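Side-chain contacts in glutaredoxin, CPYC type (Chlamydomonas reinhardtii, PDB 7NCV), which probably catalyses glutathione-dependent reduction of disulfides as a CPYC-type glutaredoxin of the thioredoxin superfamily: residues Glu5-Asn8 against Glu9-Ala13; Ala33-Ala36 against Leu37-Phe40; Ala89-Ser93 against Asn94-Glu98. All coordinates share one frame; numbering follows the deposited sequence.

Contact 1. Residues Glu5-Asn8 against Glu9-Ala13; sequences EAIN and EIQKA
Asn8 and Lys12, one turn apart on helix 3-16, meet through a side-chain hydrogen bond: Lys12 NZ donates to Asn8 OD1 over 3.0 Å. The lysine chain runs nearly straight as far as CE and then bends (chi4 45°), which turns the ammonium group back onto the amide. It reaches the oxygen at a C=O...N angle of 133°, tilted out of the carbonyl plane. Asn8 CG stands anti to its own backbone N (chi1 179°), which carries the carboxamide out beside the lysine chain; it crosses the methylenes at a slant, with Asn8 ND2 3.8 Å from Lys12 CD.

Van der Waals contact joins Ile7 and Gln11, whose side chains lie alongside each other and point the same way. The branch methyl Ile7 CG2 rests 3.6 Å from Gln11 CD, against the carboxamide end of the glutamine.

Backbone bonds follow the i to i+4 pattern of an alpha-helix, among them a nearly straight one from Ile10 N to Ala6 O at 2.9 Å. On the inner side, Ala6 touches Met59, Ile7 touches Ala62 and Ile10 touches Ile66, all on helix 58-67, while Ile10 also reaches Tyr22. Glu9 forms a salt bridge with Arg53.

The helix is thus amphipathic: its buried side adheres through hydrocarbon, whereas on the exposed side Asn8 gives the lysine charge a neutral oxygen partner, a bond that probably competes with water.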
ATOM      1  N   GLU A   5      15.806  -7.592   6.323  1.00 31.21           N
ATOM      2  CA  GLU A   5      15.598  -6.266   6.892  1.00 38.34           C
ATOM      3  C   GLU A   5      14.386  -5.597   6.268  1.00 31.14           C
ATOM      4  O   GLU A   5      13.627  -4.896   6.958  1.00 27.97           O
ATOM      5  CB  GLU A   5      16.842  -5.397   6.680  1.00 29.83           C
ATOM      6  CG  GLU A   5      18.093  -5.813   7.478  1.00 35.96           C
ATOM      7  CD  GLU A   5      18.711  -7.140   7.027  1.00 58.65           C
ATOM      8  OE1 GLU A   5      19.110  -7.946   7.907  1.00 58.12           O
ATOM      9  OE2 GLU A   5      18.818  -7.386   5.797  1.00 46.27           O
ATOM     10  N   ALA A   6      14.210  -5.766   4.946  1.00 28.23           N
ATOM     11  CA  ALA A   6      13.069  -5.192   4.259  1.00 24.82           C
ATOM     12  C   ALA A   6      11.773  -5.786   4.772  1.00 24.57           C
ATOM     13  O   ALA A   6      10.780  -5.059   4.955  1.00 24.49           O
ATOM     14  CB  ALA A   6      13.200  -5.413   2.747  1.00 25.25           C
ATOM     15  N   ILE A   7      11.742  -7.111   4.995  1.00 26.57           N
ATOM     16  CA  ILE A   7      10.534  -7.710   5.560  1.00 24.72           C
ATOM     17  C   ILE A   7      10.224  -7.074   6.912  1.00 25.38           C
ATOM     18  O   ILE A   7       9.087  -6.658   7.186  1.00 26.18           O
ATOM     19  CB  ILE A   7      10.698  -9.233   5.668  1.00 30.64           C
ATOM     20  CG1 ILE A   7      10.673  -9.810   4.239  1.00 29.35           C
ATOM     21  CG2 ILE A   7       9.558  -9.787   6.513  1.00 33.50           C
ATOM     22  CD1 ILE A   7      11.198 -11.225   4.136  1.00 31.52           C
ATOM     23  N   ASN A   8      11.250  -6.940   7.755  1.00 26.81           N
ATOM     24  CA  ASN A   8      11.075  -6.294   9.065  1.00 28.50           C
ATOM     25  C   ASN A   8      10.498  -4.886   8.896  1.00 29.05           C
ATOM     26  O   ASN A   8       9.539  -4.495   9.582  1.00 26.97           O
ATOM     27  CB  ASN A   8      12.414  -6.232   9.801  1.00 27.32           C
ATOM     28  CG  ASN A   8      12.283  -5.552  11.137  1.00 42.49           C
ATOM     29  OD1 ASN A   8      11.714  -6.120  12.072  1.00 53.64           O
ATOM     30  ND2 ASN A   8      12.758  -4.308  11.222  1.00 46.47           N
ATOM     31  N   GLU A   9      11.091  -4.100   8.000  1.00 24.02           N
ATOM     32  CA  GLU A   9      10.665  -2.712   7.834  1.00 23.59           C
ATOM     33  C   GLU A   9       9.207  -2.640   7.407  1.00 23.45           C
ATOM     34  O   GLU A   9       8.426  -1.835   7.947  1.00 22.04           O
ATOM     35  CB  GLU A   9      11.530  -2.016   6.780  1.00 23.74           C
ATOM     36  CG  GLU A   9      11.139  -0.587   6.529  1.00 25.08           C
ATOM     37  CD  GLU A   9      12.032   0.094   5.496  1.00 28.55           C
ATOM     38  OE1 GLU A   9      13.267  -0.028   5.610  1.00 32.31           O
ATOM     39  OE2 GLU A   9      11.500   0.777   4.590  1.00 26.63           O
ATOM     40  N   ILE A  10       8.830  -3.434   6.396  1.00 21.43           N
ATOM     41  CA  ILE A  10       7.461  -3.404   5.865  1.00 20.86           C
ATOM     42  C   ILE A  10       6.482  -3.890   6.924  1.00 24.03           C
ATOM     43  O   ILE A  10       5.426  -3.280   7.131  1.00 21.29           O
ATOM     44  CB  ILE A  10       7.371  -4.220   4.568  1.00 21.39           C
ATOM     45  CG1 ILE A  10       8.200  -3.528   3.532  1.00 19.85           C
ATOM     46  CG2 ILE A  10       5.920  -4.278   4.088  1.00 21.93           C
ATOM     47  CD1 ILE A  10       8.370  -4.369   2.279  1.00 26.00           C
ATOM     48  N   GLN A  11       6.812  -4.977   7.623  1.00 24.51           N
ATOM     49  CA  GLN A  11       5.850  -5.453   8.600  1.00 22.42           C
ATOM     50  C   GLN A  11       5.610  -4.407   9.683  1.00 26.17           C
ATOM     51  O   GLN A  11       4.464  -4.182  10.091  1.00 24.71           O
ATOM     52  CB  GLN A  11       6.321  -6.770   9.217  1.00 25.38           C
ATOM     53  CG  GLN A  11       6.253  -7.912   8.193  1.00 27.86           C
ATOM     54  CD  GLN A  11       6.813  -9.172   8.825  1.00 35.49           C
ATOM     55  OE1 GLN A  11       7.776  -9.117   9.624  1.00 34.01           O
ATOM     56  NE2 GLN A  11       6.225 -10.308   8.478  1.00 40.25           N
ATOM     57  N   LYS A  12       6.683  -3.743  10.160  1.00 22.80           N
ATOM     58  CA  LYS A  12       6.536  -2.717  11.198  1.00 23.42           C
ATOM     59  C   LYS A  12       5.728  -1.528  10.669  1.00 23.29           C
ATOM     60  O   LYS A  12       4.876  -0.975  11.387  1.00 23.57           O
ATOM     61  CB  LYS A  12       7.905  -2.277  11.659  1.00 24.73           C
ATOM     62  CG  LYS A  12       8.552  -3.317  12.628  1.00 39.88           C
ATOM     63  CD  LYS A  12       9.849  -2.827  13.237  1.00 58.34           C
ATOM     64  CE  LYS A  12      10.184  -3.624  14.503  1.00 64.52           C
ATOM     65  NZ  LYS A  12       9.998  -5.111  14.338  1.00 52.83           N
ATOM     66  N   ALA A  13       5.997  -1.097   9.427  1.00 19.51           N
ATOM     67  CA  ALA A  13       5.273   0.057   8.902  1.00 20.54           C
ATOM     68  C   ALA A  13       3.808  -0.280   8.688  1.00 20.37           C
ATOM     69  O   ALA A  13       2.922   0.556   8.938  1.00 21.06           O
ATOM     70  CB  ALA A  13       5.911   0.528   7.580  1.00 18.87           C
TER

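Contact 2. Residues Ala33-Ala36 against Leu37-Phe40; sequences AKNA and LNQF
Ala36 and Leu37 stand at the centre of this turn of helix 28-41, with Asn38 on a more exposed side. The Ala36 carbonyl oxygen accepts from Gln39 N at 3.2 Å, and the donor sits above the carbonyl plane, 65° out of it. A second bond, weak and strongly bent, links the same Gln39 N to Asn35 O. Ala36 O also lies 3.6 Å from Phe40 CD2, at an oblique approach to the ring. The methyl of Ala36 packs against Thr88 and Ala92 of helix 85-94.

Leu37 donates its backbone N to Ala33 O in a nearly straight 3.0 Å bond, and its branch carbon CG lies 3.6 Å from that same oxygen. Beyond it, the side chain meets Val19 and Val21 of strand 19-23 as well as Leu97. The helix is the crossover of the beta-alpha-beta unit formed by strands 19-23 and 46-49, an element of the thioredoxin fold, and Leu37 packs it onto the sheet.

Asn38 has its CG anti to the carbonyl carbon (chi1 -69°), which lays the carboxamide over the Lys34 carbonyl, with Asn38 CG 2.9 Å from Lys34 O. Its OD1 bonds to Tyr45 OH. On the other branch, Asn38 ND2 donates to a water at 3.0 Å, and that water in turn donates to Asn35 OD1 at 2.6 Å. The water bridges two amides whose planes stand 53° apart; Lys34, meanwhile, extends its ammonium group to a salt bridge with Glu49.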
ATOM      1  N   ALA A  33      -4.421   3.553  -7.456  1.00 16.35           N
ATOM      2  CA  ALA A  33      -4.644   3.317  -6.033  1.00 16.95           C
ATOM      3  C   ALA A  33      -4.682   4.610  -5.247  1.00 17.50           C
ATOM      4  O   ALA A  33      -5.543   4.771  -4.375  1.00 17.38           O
ATOM      5  CB  ALA A  33      -3.529   2.432  -5.510  1.00 18.03           C
ATOM      6  N   LYS A  34      -3.760   5.528  -5.552  1.00 16.73           N
ATOM      7  CA  LYS A  34      -3.704   6.791  -4.819  1.00 17.01           C
ATOM      8  C   LYS A  34      -4.972   7.583  -5.056  1.00 16.21           C
ATOM      9  O   LYS A  34      -5.565   8.137  -4.126  1.00 17.59           O
ATOM     10  CB  LYS A  34      -2.490   7.582  -5.278  1.00 18.89           C
ATOM     11  CG  LYS A  34      -1.199   6.985  -4.776  1.00 19.70           C
ATOM     12  CD  LYS A  34      -0.075   7.642  -5.652  1.00 22.33           C
ATOM     13  CE  LYS A  34       1.275   7.190  -5.102  1.00 24.64           C
ATOM     14  NZ  LYS A  34       2.311   7.879  -5.978  1.00 24.60           N
ATOM     15  N   ASN A  35      -5.440   7.629  -6.320  1.00 16.28           N
ATOM     16  CA  ASN A  35      -6.630   8.413  -6.628  1.00 16.80           C
ATOM     17  C   ASN A  35      -7.838   7.829  -5.907  1.00 18.07           C
ATOM     18  O   ASN A  35      -8.719   8.581  -5.450  1.00 20.16           O
ATOM     19  CB  ASN A  35      -6.868   8.434  -8.127  1.00 18.11           C
ATOM     20  CG  ASN A  35      -5.965   9.427  -8.836  1.00 23.33           C
ATOM     21  OD1 ASN A  35      -5.298  10.256  -8.219  1.00 30.12           O
ATOM     22  ND2 ASN A  35      -5.958   9.331 -10.197  1.00 30.36           N
ATOM     23  N   ALA A  36      -7.895   6.488  -5.794  1.00 16.98           N
ATOM     24  CA  ALA A  36      -8.996   5.841  -5.085  1.00 17.17           C
ATOM     25  C   ALA A  36      -9.013   6.238  -3.609  1.00 16.96           C
ATOM     26  O   ALA A  36     -10.063   6.652  -3.069  1.00 18.09           O
ATOM     27  CB  ALA A  36      -8.913   4.332  -5.263  1.00 18.72           C
ATOM     28  N   LEU A  37      -7.865   6.121  -2.957  1.00 16.05           N
ATOM     29  CA  LEU A  37      -7.757   6.543  -1.563  1.00 16.06           C
ATOM     30  C   LEU A  37      -8.066   8.030  -1.425  1.00 16.37           C
ATOM     31  O   LEU A  37      -8.675   8.444  -0.416  1.00 17.79           O
ATOM     32  CB  LEU A  37      -6.340   6.210  -1.102  1.00 15.14           C
ATOM     33  CG  LEU A  37      -6.157   4.711  -0.866  1.00 15.70           C
ATOM     34  CD1 LEU A  37      -4.644   4.422  -0.787  1.00 19.45           C
ATOM     35  CD2 LEU A  37      -6.907   4.120   0.362  1.00 17.77           C
ATOM     36  N   ASN A  38      -7.608   8.847  -2.376  1.00 15.96           N
ATOM     37  CA  ASN A  38      -7.800  10.309  -2.294  1.00 17.32           C
ATOM     38  C   ASN A  38      -9.273  10.704  -2.371  1.00 18.92           C
ATOM     39  O   ASN A  38      -9.621  11.848  -2.021  1.00 21.34           O
ATOM     40  CB  ASN A  38      -7.022  11.015  -3.398  1.00 19.57           C
ATOM     41  CG  ASN A  38      -5.535  10.929  -3.185  1.00 19.09           C
ATOM     42  OD1 ASN A  38      -5.040  10.554  -2.120  1.00 19.91           O
ATOM     43  ND2 ASN A  38      -4.809  11.323  -4.211  1.00 23.12           N
ATOM     44  N   GLN A  39     -10.163   9.800  -2.832  1.00 17.47           N
ATOM     45  CA  GLN A  39     -11.589  10.102  -2.766  1.00 19.55           C
ATOM     46  C   GLN A  39     -12.079  10.238  -1.329  1.00 20.47           C
ATOM     47  O   GLN A  39     -13.126  10.892  -1.098  1.00 24.06           O
ATOM     48  CB  GLN A  39     -12.410   9.011  -3.459  1.00 21.81           C
ATOM     49  CG  GLN A  39     -12.051   8.801  -4.908  1.00 28.40           C
ATOM     50  CD  GLN A  39     -12.922   7.687  -5.536  1.00 62.45           C
ATOM     51  OE1 GLN A  39     -12.519   7.014  -6.495  1.00 41.53           O
ATOM     52  NE2 GLN A  39     -14.117   7.492  -4.981  1.00 31.92           N
ATOM     53  N   PHE A  40     -11.355   9.642  -0.372  1.00 19.11           N
ATOM     54  CA  PHE A  40     -11.780   9.593   1.019  1.00 19.45           C
ATOM     55  C   PHE A  40     -10.819  10.248   1.986  1.00 19.36           C
ATOM     56  O   PHE A  40     -11.296  10.865   2.938  1.00 21.37           O
ATOM     57  CB  PHE A  40     -11.986   8.148   1.449  1.00 18.56           C
ATOM     58  CG  PHE A  40     -12.977   7.425   0.548  1.00 19.39           C
ATOM     59  CD1 PHE A  40     -14.338   7.637   0.706  1.00 24.78           C
ATOM     60  CD2 PHE A  40     -12.515   6.614  -0.487  1.00 19.35           C
ATOM     61  CE1 PHE A  40     -15.265   6.983  -0.179  1.00 24.67           C
ATOM     62  CE2 PHE A  40     -13.435   5.993  -1.346  1.00 21.08           C
ATOM     63  CZ  PHE A  40     -14.782   6.193  -1.180  1.00 22.85           C
TER
HETATM   64  O   HOH W   1      -6.244  12.107  -6.676  1.00 35.71           O

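Contact 3. Residues Ala89-Ser93 against Asn94-Glu98; sequences AAAAS and NGTLE
With chi1 of 67°, Asn94 holds its CG between its own backbone N and carbonyl carbon, and this swings the carboxamide back over the last turn of helix 85-94, where Asn94 CG comes 3.1 Å from Ala90 O. Thr96 adopts a matching first torsion (61°), placing Thr96 OG1 3.4 Å from Ala91 CB and within bonding distance of the asparagine. Asn94 OD1 then accepts twice in its carbonyl plane: from Thr96 N at 3.0 Å, which defines an Asx turn, and from Thr96 OG1 at 2.7 Å, on a lone pair.

Gly95, with a positive phi of 94° that suits glycine, lets the chain turn out of one helix and occupies the N-cap position of helix 96-103. Ala91 O accepts from Leu97 N at 2.9 Å, the donor well above the carbonyl plane. Leu97 CD2 packs 3.9 Å from Ala92 CB. A water donating to Ala92 O and accepting from Glu98 N spans the junction.

The consequence is a junction between two helices in which one amide oxygen fixes both the backbone and the hydroxyl of Thr96, while Ala91 O is met by the amide of Leu97 and Ala92 O by the water.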
ATOM      1  N   ALA A  89      -9.085   0.501  -6.601  1.00 18.16           N
ATOM      2  CA  ALA A  89     -10.131   1.219  -7.334  1.00 18.33           C
ATOM      3  C   ALA A  89     -11.461   0.476  -7.285  1.00 19.35           C
ATOM      4  O   ALA A  89     -12.519   1.109  -7.148  1.00 20.50           O
ATOM      5  CB  ALA A  89      -9.680   1.430  -8.792  1.00 20.04           C
ATOM      6  N   ALA A  90     -11.434  -0.862  -7.402  1.00 19.33           N
ATOM      7  CA  ALA A  90     -12.693  -1.614  -7.311  1.00 20.93           C
ATOM      8  C   ALA A  90     -13.325  -1.414  -5.939  1.00 22.30           C
ATOM      9  O   ALA A  90     -14.554  -1.215  -5.821  1.00 22.50           O
ATOM     10  CB  ALA A  90     -12.404  -3.081  -7.570  1.00 22.36           C
ATOM     11  N   ALA A  91     -12.507  -1.438  -4.886  1.00 18.75           N
ATOM     12  CA  ALA A  91     -13.082  -1.233  -3.569  1.00 18.14           C
ATOM     13  C   ALA A  91     -13.613   0.203  -3.402  1.00 18.41           C
ATOM     14  O   ALA A  91     -14.637   0.398  -2.710  1.00 20.41           O
ATOM     15  CB  ALA A  91     -12.012  -1.516  -2.509  1.00 19.92           C
ATOM     16  N   ALA A  92     -12.971   1.196  -4.036  1.00 17.48           N
ATOM     17  CA  ALA A  92     -13.551   2.541  -4.005  1.00 16.50           C
ATOM     18  C   ALA A  92     -14.932   2.548  -4.651  1.00 19.94           C
ATOM     19  O   ALA A  92     -15.887   3.132  -4.086  1.00 22.58           O
ATOM     20  CB  ALA A  92     -12.654   3.540  -4.714  1.00 19.58           C
ATOM     21  N   SER A  93     -15.057   1.883  -5.823  1.00 19.77           N
ATOM     22  CA  SER A  93     -16.289   1.898  -6.604  1.00 20.94           C
ATOM     23  C   SER A  93     -17.427   1.134  -5.932  1.00 22.67           C
ATOM     24  O   SER A  93     -18.608   1.412  -6.213  1.00 22.44           O
ATOM     25  CB  SER A  93     -16.018   1.260  -7.984  1.00 20.62           C
ATOM     26  OG  SER A  93     -15.134   2.138  -8.698  1.00 30.58           O
ATOM     27  N   ASN A  94     -17.119   0.069  -5.173  1.00 19.76           N
ATOM     28  CA  ASN A  94     -18.159  -0.814  -4.665  1.00 19.58           C
ATOM     29  C   ASN A  94     -18.525  -0.546  -3.211  1.00 19.80           C
ATOM     30  O   ASN A  94     -19.400  -1.259  -2.696  1.00 20.88           O
ATOM     31  CB  ASN A  94     -17.810  -2.302  -4.874  1.00 21.28           C
ATOM     32  CG  ASN A  94     -16.620  -2.778  -4.056  1.00 20.86           C
ATOM     33  OD1 ASN A  94     -16.308  -2.227  -3.020  1.00 21.50           O
ATOM     34  ND2 ASN A  94     -16.052  -3.907  -4.473  1.00 24.01           N
ATOM     35  N   GLY A  95     -17.967   0.519  -2.590  1.00 20.76           N
ATOM     36  CA  GLY A  95     -18.399   0.900  -1.258  1.00 21.07           C
ATOM     37  C   GLY A  95     -17.548   0.310  -0.170  1.00 22.63           C
ATOM     38  O   GLY A  95     -17.644   0.753   0.998  1.00 22.19           O
ATOM     39  N   THR A  96     -16.698  -0.664  -0.487  1.00 19.31           N
ATOM     40  CA  THR A  96     -15.945  -1.294   0.596  1.00 18.64           C
ATOM     41  C   THR A  96     -14.711  -0.514   1.017  1.00 19.58           C
ATOM     42  O   THR A  96     -14.307  -0.703   2.175  1.00 20.18           O
ATOM     43  CB  THR A  96     -15.550  -2.734   0.242  1.00 21.67           C
ATOM     44  OG1 THR A  96     -14.712  -2.744  -0.926  1.00 21.67           O
ATOM     45  CG2 THR A  96     -16.781  -3.612   0.078  1.00 20.41           C
ATOM     46  N   LEU A  97     -14.128   0.335   0.148  1.00 17.92           N
ATOM     47  CA  LEU A  97     -12.946   1.095   0.563  1.00 17.16           C
ATOM     48  C   LEU A  97     -13.324   2.034   1.673  1.00 18.46           C
ATOM     49  O   LEU A  97     -12.633   2.089   2.700  1.00 19.06           O
ATOM     50  CB  LEU A  97     -12.352   1.862  -0.603  1.00 17.43           C
ATOM     51  CG  LEU A  97     -11.066   2.616  -0.229  1.00 18.07           C
ATOM     52  CD1 LEU A  97     -10.056   1.586   0.329  1.00 21.56           C
ATOM     53  CD2 LEU A  97     -10.508   3.249  -1.475  1.00 19.13           C
ATOM     54  N   GLU A  98     -14.457   2.713   1.530  1.00 18.85           N
ATOM     55  CA  GLU A  98     -14.946   3.594   2.596  1.00 19.70           C
ATOM     56  C   GLU A  98     -15.144   2.818   3.901  1.00 19.74           C
ATOM     57  O   GLU A  98     -14.695   3.266   4.985  1.00 21.28           O
ATOM     58  CB  GLU A  98     -16.283   4.177   2.144  1.00 19.98           C
ATOM     59  CG  GLU A  98     -16.925   5.073   3.200  1.00 23.12           C
ATOM     60  CD  GLU A  98     -18.124   5.817   2.685  1.00 40.41           C
ATOM     61  OE1 GLU A  98     -18.825   5.307   1.773  1.00 27.24           O
ATOM     62  OE2 GLU A  98     -18.396   6.920   3.200  1.00 35.79           O
TER
HETATM   63  O   HOH W   2     -15.913   2.921  -1.041  1.00 20.86           O

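How the contacts relate
Contacts 2 and 3 lie on the same side of the chain's centre, their own centres about 10 Å apart, and they touch: Gln39 OE1 meets Ala92 CB at 3.9 Å, and Phe40 CE1 meets Glu98 CB at 3.8 Å. Together they join helix 28-41 to helices 85-94 and 96-103. Contact 1, within helix 3-16, sits on the opposite side of the chain's centre, its own centre about 24 Å from that of contact 2. None is wholly core; contact 2 has the most buried residues, contact 3 the most exposed. Their polar chemistry also differs: contact 1 pairs an ammonium with an amide, contact 2 joins two amides through water, and contact 3 directs its asparagine at a helix start.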